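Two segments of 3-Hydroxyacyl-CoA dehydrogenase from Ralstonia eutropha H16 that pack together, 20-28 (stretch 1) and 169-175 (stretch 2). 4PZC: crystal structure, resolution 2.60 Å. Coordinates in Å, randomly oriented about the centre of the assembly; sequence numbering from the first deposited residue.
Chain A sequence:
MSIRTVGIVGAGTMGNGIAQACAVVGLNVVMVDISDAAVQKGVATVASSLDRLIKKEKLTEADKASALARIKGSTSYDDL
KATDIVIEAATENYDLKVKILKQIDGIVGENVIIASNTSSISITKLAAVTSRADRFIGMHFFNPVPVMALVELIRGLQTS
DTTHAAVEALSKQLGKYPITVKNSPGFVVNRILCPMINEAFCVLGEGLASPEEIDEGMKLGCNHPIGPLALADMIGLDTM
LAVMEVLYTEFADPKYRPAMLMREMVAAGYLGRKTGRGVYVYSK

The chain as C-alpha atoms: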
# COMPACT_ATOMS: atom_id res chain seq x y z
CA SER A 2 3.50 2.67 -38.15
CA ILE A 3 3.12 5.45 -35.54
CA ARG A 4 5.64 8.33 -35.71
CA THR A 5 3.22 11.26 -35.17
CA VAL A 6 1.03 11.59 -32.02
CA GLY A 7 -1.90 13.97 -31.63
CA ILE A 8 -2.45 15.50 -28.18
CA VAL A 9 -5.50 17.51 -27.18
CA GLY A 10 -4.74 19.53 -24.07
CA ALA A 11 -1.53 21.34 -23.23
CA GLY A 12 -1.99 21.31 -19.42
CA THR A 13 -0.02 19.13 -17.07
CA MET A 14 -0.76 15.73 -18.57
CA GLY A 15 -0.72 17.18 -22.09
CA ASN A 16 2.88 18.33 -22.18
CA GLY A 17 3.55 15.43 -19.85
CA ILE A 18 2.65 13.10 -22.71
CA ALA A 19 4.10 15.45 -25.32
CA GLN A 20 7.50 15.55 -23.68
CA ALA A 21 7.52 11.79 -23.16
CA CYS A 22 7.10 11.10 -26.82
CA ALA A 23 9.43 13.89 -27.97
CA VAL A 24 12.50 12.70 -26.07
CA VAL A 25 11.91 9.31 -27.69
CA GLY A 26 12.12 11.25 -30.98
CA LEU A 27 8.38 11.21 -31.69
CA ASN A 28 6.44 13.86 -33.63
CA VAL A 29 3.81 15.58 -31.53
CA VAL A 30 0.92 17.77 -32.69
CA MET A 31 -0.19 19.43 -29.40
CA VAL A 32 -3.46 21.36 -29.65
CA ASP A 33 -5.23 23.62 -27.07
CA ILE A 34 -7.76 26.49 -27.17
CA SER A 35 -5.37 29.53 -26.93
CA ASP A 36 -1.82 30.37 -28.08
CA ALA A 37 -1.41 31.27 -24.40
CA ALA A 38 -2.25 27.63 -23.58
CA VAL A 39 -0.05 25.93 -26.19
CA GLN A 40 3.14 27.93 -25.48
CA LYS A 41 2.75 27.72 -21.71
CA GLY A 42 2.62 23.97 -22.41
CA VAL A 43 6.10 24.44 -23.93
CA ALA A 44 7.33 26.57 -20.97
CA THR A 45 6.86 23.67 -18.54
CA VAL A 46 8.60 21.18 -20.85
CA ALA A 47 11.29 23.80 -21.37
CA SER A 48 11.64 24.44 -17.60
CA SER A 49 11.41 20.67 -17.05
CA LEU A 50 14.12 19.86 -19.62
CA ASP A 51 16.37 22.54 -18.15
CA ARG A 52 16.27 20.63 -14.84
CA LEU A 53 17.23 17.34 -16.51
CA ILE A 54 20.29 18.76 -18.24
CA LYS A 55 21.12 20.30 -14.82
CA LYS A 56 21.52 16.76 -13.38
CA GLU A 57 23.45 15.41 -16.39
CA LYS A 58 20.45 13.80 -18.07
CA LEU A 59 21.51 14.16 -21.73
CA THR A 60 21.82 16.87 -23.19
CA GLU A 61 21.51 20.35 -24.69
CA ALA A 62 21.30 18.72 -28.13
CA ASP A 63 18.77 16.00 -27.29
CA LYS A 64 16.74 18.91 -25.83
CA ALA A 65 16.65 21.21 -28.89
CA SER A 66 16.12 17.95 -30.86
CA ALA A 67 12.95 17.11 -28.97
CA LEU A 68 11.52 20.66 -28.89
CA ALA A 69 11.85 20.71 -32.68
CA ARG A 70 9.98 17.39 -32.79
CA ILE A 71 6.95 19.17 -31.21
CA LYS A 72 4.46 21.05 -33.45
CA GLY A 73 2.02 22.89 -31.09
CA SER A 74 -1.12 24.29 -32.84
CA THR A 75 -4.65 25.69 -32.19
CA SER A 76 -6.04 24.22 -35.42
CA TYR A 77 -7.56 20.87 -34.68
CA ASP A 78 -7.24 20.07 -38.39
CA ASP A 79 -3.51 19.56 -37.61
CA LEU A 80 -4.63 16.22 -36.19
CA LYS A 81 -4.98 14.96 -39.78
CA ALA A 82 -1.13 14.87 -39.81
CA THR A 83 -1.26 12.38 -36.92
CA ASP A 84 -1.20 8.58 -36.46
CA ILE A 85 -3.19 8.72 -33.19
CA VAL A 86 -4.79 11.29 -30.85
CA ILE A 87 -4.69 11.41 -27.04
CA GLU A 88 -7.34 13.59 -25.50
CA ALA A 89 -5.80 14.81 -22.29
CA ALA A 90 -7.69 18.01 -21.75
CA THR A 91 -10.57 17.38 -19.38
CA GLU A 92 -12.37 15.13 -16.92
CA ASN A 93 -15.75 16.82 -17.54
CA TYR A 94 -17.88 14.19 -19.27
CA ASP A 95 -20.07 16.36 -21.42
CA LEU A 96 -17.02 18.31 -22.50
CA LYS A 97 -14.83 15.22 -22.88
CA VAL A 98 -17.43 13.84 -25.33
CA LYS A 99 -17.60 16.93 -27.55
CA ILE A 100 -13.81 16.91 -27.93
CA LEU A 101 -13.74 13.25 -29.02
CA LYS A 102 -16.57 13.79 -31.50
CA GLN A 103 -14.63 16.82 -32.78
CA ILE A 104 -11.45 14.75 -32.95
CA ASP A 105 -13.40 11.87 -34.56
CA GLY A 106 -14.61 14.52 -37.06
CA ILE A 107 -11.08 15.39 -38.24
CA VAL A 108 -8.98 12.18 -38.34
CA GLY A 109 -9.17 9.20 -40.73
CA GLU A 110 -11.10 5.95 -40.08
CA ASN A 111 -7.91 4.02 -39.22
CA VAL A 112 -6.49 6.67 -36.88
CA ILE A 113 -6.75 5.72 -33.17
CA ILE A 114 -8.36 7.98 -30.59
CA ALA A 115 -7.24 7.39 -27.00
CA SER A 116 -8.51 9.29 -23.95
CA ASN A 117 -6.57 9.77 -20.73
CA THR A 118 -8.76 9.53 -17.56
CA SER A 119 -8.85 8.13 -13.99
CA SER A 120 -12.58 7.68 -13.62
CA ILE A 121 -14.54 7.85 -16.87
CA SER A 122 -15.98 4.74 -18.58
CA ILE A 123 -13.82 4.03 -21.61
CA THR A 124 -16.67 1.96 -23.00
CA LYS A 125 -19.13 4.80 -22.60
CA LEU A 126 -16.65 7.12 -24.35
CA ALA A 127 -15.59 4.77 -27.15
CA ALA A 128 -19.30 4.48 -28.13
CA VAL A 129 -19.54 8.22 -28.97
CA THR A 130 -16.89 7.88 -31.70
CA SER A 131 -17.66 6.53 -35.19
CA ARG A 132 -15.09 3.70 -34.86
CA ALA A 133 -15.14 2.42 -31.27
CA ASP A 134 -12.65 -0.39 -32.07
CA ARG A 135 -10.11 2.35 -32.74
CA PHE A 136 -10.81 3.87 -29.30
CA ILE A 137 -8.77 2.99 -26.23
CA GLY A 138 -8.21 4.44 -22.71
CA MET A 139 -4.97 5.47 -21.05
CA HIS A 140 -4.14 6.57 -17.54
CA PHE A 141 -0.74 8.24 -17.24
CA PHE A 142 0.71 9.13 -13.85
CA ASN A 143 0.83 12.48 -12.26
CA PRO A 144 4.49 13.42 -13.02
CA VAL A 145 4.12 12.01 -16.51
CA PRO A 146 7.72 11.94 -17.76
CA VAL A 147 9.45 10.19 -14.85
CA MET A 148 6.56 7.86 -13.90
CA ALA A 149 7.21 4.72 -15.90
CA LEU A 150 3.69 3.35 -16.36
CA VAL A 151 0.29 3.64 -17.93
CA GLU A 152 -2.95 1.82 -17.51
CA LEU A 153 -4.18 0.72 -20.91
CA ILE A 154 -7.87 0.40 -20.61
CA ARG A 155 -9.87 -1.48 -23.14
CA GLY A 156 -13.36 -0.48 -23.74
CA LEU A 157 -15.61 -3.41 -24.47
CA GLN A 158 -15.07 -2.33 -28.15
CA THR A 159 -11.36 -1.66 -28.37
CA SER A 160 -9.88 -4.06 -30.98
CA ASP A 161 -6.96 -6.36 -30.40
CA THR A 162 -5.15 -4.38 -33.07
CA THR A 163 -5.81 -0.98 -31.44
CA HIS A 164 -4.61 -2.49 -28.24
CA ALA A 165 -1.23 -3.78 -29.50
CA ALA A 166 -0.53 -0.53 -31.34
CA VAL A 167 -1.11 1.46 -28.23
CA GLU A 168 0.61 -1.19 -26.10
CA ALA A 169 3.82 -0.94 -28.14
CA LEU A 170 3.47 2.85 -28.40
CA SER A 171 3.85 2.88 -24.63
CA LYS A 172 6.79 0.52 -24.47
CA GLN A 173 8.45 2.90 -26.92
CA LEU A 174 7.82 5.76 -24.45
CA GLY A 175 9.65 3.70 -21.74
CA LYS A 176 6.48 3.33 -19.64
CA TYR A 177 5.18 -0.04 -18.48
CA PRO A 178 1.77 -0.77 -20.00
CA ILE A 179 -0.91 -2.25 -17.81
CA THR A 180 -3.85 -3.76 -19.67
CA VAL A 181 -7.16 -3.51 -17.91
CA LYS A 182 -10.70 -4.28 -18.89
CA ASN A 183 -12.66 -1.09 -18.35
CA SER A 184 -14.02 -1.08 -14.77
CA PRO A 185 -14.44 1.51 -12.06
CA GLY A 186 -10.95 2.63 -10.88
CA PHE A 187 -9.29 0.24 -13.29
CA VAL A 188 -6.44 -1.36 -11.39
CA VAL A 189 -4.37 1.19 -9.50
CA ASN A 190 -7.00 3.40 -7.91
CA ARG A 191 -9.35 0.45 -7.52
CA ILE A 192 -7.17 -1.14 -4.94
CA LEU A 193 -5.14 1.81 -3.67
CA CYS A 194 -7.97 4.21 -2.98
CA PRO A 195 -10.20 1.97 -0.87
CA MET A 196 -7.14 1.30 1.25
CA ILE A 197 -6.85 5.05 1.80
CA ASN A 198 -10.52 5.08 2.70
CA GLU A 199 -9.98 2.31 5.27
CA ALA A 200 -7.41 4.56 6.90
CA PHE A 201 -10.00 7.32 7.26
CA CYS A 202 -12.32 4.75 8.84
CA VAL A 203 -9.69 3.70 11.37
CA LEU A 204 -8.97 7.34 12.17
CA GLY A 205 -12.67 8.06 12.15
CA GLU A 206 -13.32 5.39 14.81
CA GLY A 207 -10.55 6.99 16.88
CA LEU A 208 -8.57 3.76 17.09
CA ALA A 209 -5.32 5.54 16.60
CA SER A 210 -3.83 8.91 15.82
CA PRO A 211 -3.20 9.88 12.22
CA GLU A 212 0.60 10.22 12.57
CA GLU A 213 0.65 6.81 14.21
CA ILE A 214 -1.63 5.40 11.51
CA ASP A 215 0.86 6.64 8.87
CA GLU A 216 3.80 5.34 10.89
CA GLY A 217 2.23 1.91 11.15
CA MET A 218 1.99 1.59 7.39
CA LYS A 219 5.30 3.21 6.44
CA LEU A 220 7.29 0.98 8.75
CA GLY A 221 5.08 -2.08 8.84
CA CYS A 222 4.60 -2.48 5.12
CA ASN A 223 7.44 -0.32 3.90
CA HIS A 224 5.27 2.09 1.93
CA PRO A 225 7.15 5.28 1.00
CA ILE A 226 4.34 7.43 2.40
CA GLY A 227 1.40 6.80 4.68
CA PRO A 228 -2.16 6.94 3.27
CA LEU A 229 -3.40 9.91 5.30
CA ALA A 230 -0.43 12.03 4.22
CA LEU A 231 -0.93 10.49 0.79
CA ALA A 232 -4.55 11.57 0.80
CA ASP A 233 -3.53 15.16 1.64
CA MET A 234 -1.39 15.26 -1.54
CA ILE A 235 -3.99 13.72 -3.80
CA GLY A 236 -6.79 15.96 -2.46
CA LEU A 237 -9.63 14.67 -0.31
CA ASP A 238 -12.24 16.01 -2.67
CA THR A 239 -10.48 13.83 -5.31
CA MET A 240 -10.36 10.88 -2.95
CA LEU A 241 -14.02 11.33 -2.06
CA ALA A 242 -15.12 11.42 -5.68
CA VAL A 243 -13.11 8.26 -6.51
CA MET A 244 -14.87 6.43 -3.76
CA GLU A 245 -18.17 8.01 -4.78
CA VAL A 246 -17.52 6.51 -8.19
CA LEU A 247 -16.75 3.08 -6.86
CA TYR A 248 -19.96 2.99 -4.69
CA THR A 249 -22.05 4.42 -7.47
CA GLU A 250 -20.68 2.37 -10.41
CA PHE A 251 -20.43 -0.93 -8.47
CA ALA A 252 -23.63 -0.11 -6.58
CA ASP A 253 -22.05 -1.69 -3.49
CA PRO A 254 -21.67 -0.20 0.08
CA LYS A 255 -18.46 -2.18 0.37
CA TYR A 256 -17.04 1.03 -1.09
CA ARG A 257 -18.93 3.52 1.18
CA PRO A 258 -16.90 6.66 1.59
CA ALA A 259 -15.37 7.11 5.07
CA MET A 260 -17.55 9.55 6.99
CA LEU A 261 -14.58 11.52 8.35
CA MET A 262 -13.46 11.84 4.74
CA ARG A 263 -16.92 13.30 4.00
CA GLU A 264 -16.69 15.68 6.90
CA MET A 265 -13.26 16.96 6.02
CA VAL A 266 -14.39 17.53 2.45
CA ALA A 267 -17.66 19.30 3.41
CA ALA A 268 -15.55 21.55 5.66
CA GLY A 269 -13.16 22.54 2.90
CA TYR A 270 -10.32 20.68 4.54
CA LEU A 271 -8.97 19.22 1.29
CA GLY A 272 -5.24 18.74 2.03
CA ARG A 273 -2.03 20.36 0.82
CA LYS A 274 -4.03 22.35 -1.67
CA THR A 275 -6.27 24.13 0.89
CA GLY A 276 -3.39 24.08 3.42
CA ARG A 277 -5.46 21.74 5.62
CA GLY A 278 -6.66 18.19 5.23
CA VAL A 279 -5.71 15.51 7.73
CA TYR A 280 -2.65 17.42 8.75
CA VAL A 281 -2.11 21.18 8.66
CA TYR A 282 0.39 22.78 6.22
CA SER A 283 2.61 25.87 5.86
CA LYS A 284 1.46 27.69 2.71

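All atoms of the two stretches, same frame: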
# COMPACT_ATOMS: atom_id res chain seq x y z
N GLN A 20 6.13 15.76 -24.06
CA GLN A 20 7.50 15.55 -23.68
C GLN A 20 7.92 14.10 -23.87
O GLN A 20 8.93 13.82 -24.52
CB GLN A 20 7.68 15.96 -22.22
CG GLN A 20 9.03 15.56 -21.65
CD GLN A 20 9.43 16.42 -20.48
OE1 GLN A 20 8.83 17.45 -20.22
NE2 GLN A 20 10.47 15.99 -19.78
N ALA A 21 7.13 13.20 -23.29
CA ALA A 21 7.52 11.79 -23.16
C ALA A 21 7.74 11.14 -24.49
O ALA A 21 8.60 10.28 -24.63
CB ALA A 21 6.46 11.02 -22.38
N CYS A 22 6.93 11.54 -25.46
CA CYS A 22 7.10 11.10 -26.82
C CYS A 22 8.35 11.75 -27.41
O CYS A 22 9.24 11.07 -27.93
CB CYS A 22 5.88 11.50 -27.67
SG CYS A 22 4.24 11.17 -26.99
N ALA A 23 8.41 13.08 -27.31
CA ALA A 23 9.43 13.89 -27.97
C ALA A 23 10.84 13.39 -27.72
O ALA A 23 11.62 13.19 -28.66
CB ALA A 23 9.32 15.32 -27.52
N VAL A 24 11.17 13.18 -26.45
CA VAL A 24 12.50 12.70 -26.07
C VAL A 24 12.81 11.32 -26.67
O VAL A 24 13.97 10.96 -26.84
CB VAL A 24 12.68 12.63 -24.55
CG1 VAL A 24 12.36 13.98 -23.91
CG2 VAL A 24 11.85 11.50 -23.95
N VAL A 25 11.76 10.57 -26.98
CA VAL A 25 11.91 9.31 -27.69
C VAL A 25 12.02 9.57 -29.20
O VAL A 25 12.07 8.64 -30.01
CB VAL A 25 10.71 8.39 -27.37
CG1 VAL A 25 10.80 7.09 -28.14
CG2 VAL A 25 10.66 8.11 -25.87
N GLY A 26 12.07 10.85 -29.58
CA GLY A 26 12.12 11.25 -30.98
C GLY A 26 10.80 11.06 -31.71
O GLY A 26 10.79 10.65 -32.87
N LEU A 27 9.69 11.38 -31.06
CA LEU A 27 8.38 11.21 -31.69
C LEU A 27 7.71 12.55 -31.99
O LEU A 27 7.81 13.49 -31.19
CB LEU A 27 7.47 10.35 -30.82
CG LEU A 27 7.68 8.83 -30.91
CD1 LEU A 27 6.64 8.13 -30.04
CD2 LEU A 27 7.62 8.34 -32.35
N ASN A 28 7.03 12.62 -33.14
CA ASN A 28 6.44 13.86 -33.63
C ASN A 28 5.13 14.11 -32.94
O ASN A 28 4.25 13.25 -32.98
CB ASN A 28 6.22 13.80 -35.13
CG ASN A 28 7.43 13.30 -35.87
OD1 ASN A 28 7.40 12.25 -36.51
ND2 ASN A 28 8.54 14.05 -35.76
N ALA A 169 2.44 -1.13 -27.70
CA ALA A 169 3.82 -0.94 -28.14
C ALA A 169 4.22 0.56 -28.13
O ALA A 169 5.38 0.91 -27.83
CB ALA A 169 4.02 -1.55 -29.51
N LEU A 170 3.26 1.42 -28.45
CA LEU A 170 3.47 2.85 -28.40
C LEU A 170 4.01 3.24 -27.03
O LEU A 170 4.89 4.09 -26.90
CB LEU A 170 2.17 3.60 -28.69
CG LEU A 170 2.12 5.05 -28.17
CD1 LEU A 170 3.08 5.94 -28.94
CD2 LEU A 170 0.71 5.61 -28.23
N SER A 171 3.48 2.58 -26.00
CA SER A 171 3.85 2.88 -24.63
C SER A 171 5.21 2.35 -24.29
O SER A 171 5.98 3.03 -23.63
CB SER A 171 2.82 2.26 -23.68
OG SER A 171 1.53 2.45 -24.22
N LYS A 172 5.48 1.11 -24.70
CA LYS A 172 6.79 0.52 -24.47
C LYS A 172 7.81 1.46 -25.07
O LYS A 172 8.80 1.76 -24.41
CB LYS A 172 6.92 -0.88 -25.08
CG LYS A 172 6.28 -2.01 -24.27
CD LYS A 172 7.02 -3.33 -24.49
CE LYS A 172 6.37 -4.51 -23.79
NZ LYS A 172 5.03 -4.76 -24.37
N GLN A 173 7.54 1.96 -26.27
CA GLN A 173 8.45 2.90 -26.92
C GLN A 173 8.66 4.19 -26.12
O GLN A 173 9.73 4.78 -26.16
CB GLN A 173 8.01 3.23 -28.35
CG GLN A 173 9.18 3.74 -29.18
CD GLN A 173 8.78 4.38 -30.50
OE1 GLN A 173 8.26 3.72 -31.40
NE2 GLN A 173 9.06 5.68 -30.64
N LEU A 174 7.65 4.63 -25.38
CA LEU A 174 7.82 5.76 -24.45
C LEU A 174 8.61 5.41 -23.16
O LEU A 174 8.87 6.30 -22.35
CB LEU A 174 6.46 6.35 -24.07
CG LEU A 174 5.82 7.39 -25.01
CD1 LEU A 174 5.23 6.79 -26.28
CD2 LEU A 174 4.74 8.18 -24.28
N GLY A 175 8.96 4.14 -22.97
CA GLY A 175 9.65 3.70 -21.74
C GLY A 175 8.76 3.56 -20.52
O GLY A 175 9.26 3.42 -19.42

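Two helix ends meet here. No hydrogen bond crosses from one stretch to the other, so van der Waals packing, mostly of apolar side chains with Gln173 at the margin, makes the contact; 315 Å² is buried, both sides summed. The nearest CA atoms across the contact are those of Cys22 and Leu174, 5.9 Å apart.

Leu174 is the principal bump. Its CA-to-CB bond points sideways, but with chi1 in m and chi2 in p the end of the side chain comes nearer to stretch 1. Leu174 CD2 lies 3.8 Å from Ala21 CB and 4.1 Å from Cys22 SG. The single methyl of Ala21 and the slim thiol of Cys22 form a shallow hollow that accepts the branched leucine end. The other methyl, Leu174 CD1, lies 4.2 Å from Leu27 CD1, so the fork of Leu174 touches both the helix and the segment that follows it. Leu27, directed toward stretch 2, extends the apolar patch: Leu27 CD1 is also 4.3 Å from Leu170 CD1, one helical turn before Leu174.

Val25 and Gln173 close the more open margin. Val25 also points toward stretch 2, and its beta-branch spreads two methyls over the backbone: Val25 CG1 is 3.2 Å from Gln173 O, a tight approach, and Val25 CG2 is 4.0 Å from Leu174 CA. The Gln173 side chain reaches back across this margin, Gln173 NE2 lying 3.4 Å from both Val25 CG1 and Leu27 CG; the long chain contributes coverage here, not a polar bond.

Each helix finishes in a Schellman motif, at Gly26 and Gly175, where positive phi favours glycine. The turn at Gly26, with Leu27 N bonded to Cys22 O (3.2 Å), brings Leu27 back beside the helix end.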